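Local coordinates for protein scyllo-inosose 3-dehydrogenase (Thermotoga maritima, PDB 3IP1) that catalyses the NAD(+)-dependent oxidation of scyllo-inosose to 3-dehydro-scyllo-inosose, a step that probably belongs to myo-inositol degradation, at residues Val72-Thr77 / Ile83-Leu88. Sequence-based numbering, arbitrary orientation.
Sequences VHMAQT and ILYPGL
The chi1 of Y85 (-173°) swings CG to the far side from the backbone N, and the selenomethionine M74 runs extended through chi2 before bending at chi3 (-74°). These torsions set the two side chains alongside each other, running in the same direction, in a Met-aromatic contact. CG of M74 packs on CB of Y85 at 3.6 Å. The SE atom of M74 lies obliquely off the ring, 5.1 Å from the Y85 ring centroid. F155 meets both side chains, M74 by touch and Y85 ring to ring.

Loop residues 83-88 lie against helix 69-75 and the residues that follow it, within the GroES-like domain of a zinc-containing alcohol dehydrogenase. H73 is on this helix. It probably belongs to a charge relay system with S70, and the side chain of Y85 also lies close to that of S70.

Backbone carbonyls of H73 and Q76 hold the loop. The main-chain O of H73 accepts a bond from N of Y85 at 3.0 Å. That donor sits above the carbonyl plane. N of L84 is shared. It gives a weak bond to the same O of H73 and another, 3.0 Å long, to O of Q76. Thus two adjacent loop amides are held by two carbonyls, and the bonds to H73 use its main-chain O. A single backbone bridge pairs T77 with I83.

Beside these bonds, Q76 and L84 pack together. Q76 extends beyond CG, and its aliphatic chain crosses that of L84. CD1 of L84 lies 3.7 Å from CD of the Q76 amide. The other branch, CD2, reaches C of T77 at 3.6 Å. I83 adds a CA-H...O contact to O of Q76, while its CG2 methyl lies 3.2 Å from O of M74.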
loop_
_atom_site.group_PDB
_atom_site.type_symbol
_atom_site.label_atom_id
_atom_site.label_comp_id
_atom_site.label_asym_id
_atom_site.label_seq_id
_atom_site.Cartn_x
_atom_site.Cartn_y
_atom_site.Cartn_z
ATOM N N VAL A 72 12.817 21.629 -27.746
ATOM C CA VAL A 72 12.980 21.319 -29.166
ATOM C C VAL A 72 11.628 21.352 -29.880
ATOM O O VAL A 72 11.478 21.984 -30.936
ATOM C CB VAL A 72 13.688 19.947 -29.342
ATOM C CG1 VAL A 72 13.825 19.556 -30.816
ATOM C CG2 VAL A 72 15.046 19.986 -28.651
ATOM N N HIS A 73 10.630 20.730 -29.262
ATOM C CA HIS A 73 9.313 20.592 -29.880
ATOM C C HIS A 73 8.472 21.866 -29.890
ATOM O O HIS A 73 7.610 22.034 -30.770
ATOM C CB HIS A 73 8.552 19.404 -29.279
ATOM C CG HIS A 73 9.179 18.083 -29.609
ATOM N ND1 HIS A 73 8.907 16.923 -28.912
ATOM C CD2 HIS A 73 10.080 17.747 -30.562
ATOM C CE1 HIS A 73 9.606 15.928 -29.427
ATOM N NE2 HIS A 73 10.328 16.403 -30.429
HETATM N N MSE A 74 8.731 22.764 -28.935
HETATM C CA MSE A 74 8.116 24.088 -28.973
HETATM C C MSE A 74 8.612 24.953 -30.134
HETATM O O MSE A 74 7.856 25.776 -30.645
HETATM C CB MSE A 74 8.250 24.815 -27.629
HETATM C CG MSE A 74 7.170 24.445 -26.600
HETATM SE SE MSE A 74 7.378 25.466 -24.937
HETATM C CE MSE A 74 8.942 24.528 -24.233
ATOM N N ALA A 75 9.871 24.754 -30.563
ATOM C CA ALA A 75 10.467 25.572 -31.618
ATOM C C ALA A 75 10.507 24.857 -32.974
ATOM O O ALA A 75 11.030 25.405 -33.946
ATOM C CB ALA A 75 11.854 25.982 -31.220
ATOM N N GLN A 76 10.013 23.620 -33.018
ATOM C CA GLN A 76 9.972 22.836 -34.240
ATOM C C GLN A 76 8.538 22.869 -34.738
ATOM O O GLN A 76 7.610 22.882 -33.937
ATOM C CB GLN A 76 10.370 21.399 -33.956
ATOM C CG GLN A 76 10.429 20.497 -35.182
ATOM C CD GLN A 76 11.171 19.197 -34.894
ATOM O OE1 GLN A 76 11.524 18.919 -33.754
ATOM N NE2 GLN A 76 11.436 18.420 -35.929
ATOM N N THR A 77 8.354 22.844 -36.056
ATOM C CA THR A 77 6.997 22.905 -36.621
ATOM C C THR A 77 6.658 21.749 -37.549
ATOM O O THR A 77 7.545 21.109 -38.097
ATOM C CB THR A 77 6.775 24.188 -37.432
ATOM O OG1 THR A 77 7.500 24.081 -38.656
ATOM C CG2 THR A 77 7.242 25.423 -36.659
ATOM N N ILE A 83 3.706 24.588 -34.066
ATOM C CA ILE A 83 4.654 23.947 -33.139
ATOM C C ILE A 83 4.257 22.481 -32.906
ATOM O O ILE A 83 3.072 22.128 -33.036
ATOM C CB ILE A 83 4.776 24.709 -31.801
ATOM C CG1 ILE A 83 3.545 24.481 -30.926
ATOM C CG2 ILE A 83 5.009 26.195 -32.054
ATOM C CD1 ILE A 83 3.569 25.197 -29.598
ATOM N N LEU A 84 5.243 21.638 -32.599
ATOM C CA LEU A 84 5.004 20.218 -32.355
ATOM C C LEU A 84 4.509 19.970 -30.915
ATOM O O LEU A 84 3.697 19.089 -30.676
ATOM C CB LEU A 84 6.266 19.384 -32.673
ATOM C CG LEU A 84 6.745 19.329 -34.142
ATOM C CD1 LEU A 84 7.696 18.139 -34.376
ATOM C CD2 LEU A 84 5.573 19.255 -35.127
ATOM N N TYR A 85 4.968 20.787 -29.968
ATOM C CA TYR A 85 4.550 20.645 -28.576
ATOM C C TYR A 85 3.044 20.839 -28.375
ATOM O O TYR A 85 2.494 21.911 -28.646
ATOM C CB TYR A 85 5.352 21.567 -27.655
ATOM C CG TYR A 85 5.069 21.318 -26.195
ATOM C CD1 TYR A 85 5.556 20.167 -25.552
ATOM C CD2 TYR A 85 4.293 22.202 -25.473
ATOM C CE1 TYR A 85 5.278 19.925 -24.198
ATOM C CE2 TYR A 85 3.997 21.976 -24.128
ATOM C CZ TYR A 85 4.492 20.846 -23.498
ATOM O OH TYR A 85 4.198 20.651 -22.171
ATOM N N PRO A 86 2.378 19.798 -27.863
ATOM C CA PRO A 86 0.915 19.803 -27.834
ATOM C C PRO A 86 0.275 20.403 -26.576
ATOM O O PRO A 86 -0.949 20.554 -26.540
ATOM C CB PRO A 86 0.561 18.312 -27.965
ATOM C CG PRO A 86 1.780 17.566 -27.375
ATOM C CD PRO A 86 2.958 18.519 -27.402
ATOM N N GLY A 87 1.089 20.765 -25.578
ATOM C CA GLY A 87 0.582 21.163 -24.260
ATOM C C GLY A 87 0.487 22.651 -23.946
ATOM O O GLY A 87 0.467 23.506 -24.841
ATOM N N LEU A 88 0.402 22.949 -22.650
ATOM C CA LEU A 88 0.292 24.310 -22.125
ATOM C C LEU A 88 1.458 25.209 -22.555
ATOM O O LEU A 88 2.622 24.880 -22.349
ATOM C CB LEU A 88 0.212 24.261 -20.597
ATOM C CG LEU A 88 0.119 25.571 -19.822
ATOM C CD1 LEU A 88 -1.244 26.254 -20.091
ATOM C CD2 LEU A 88 0.317 25.297 -18.348
#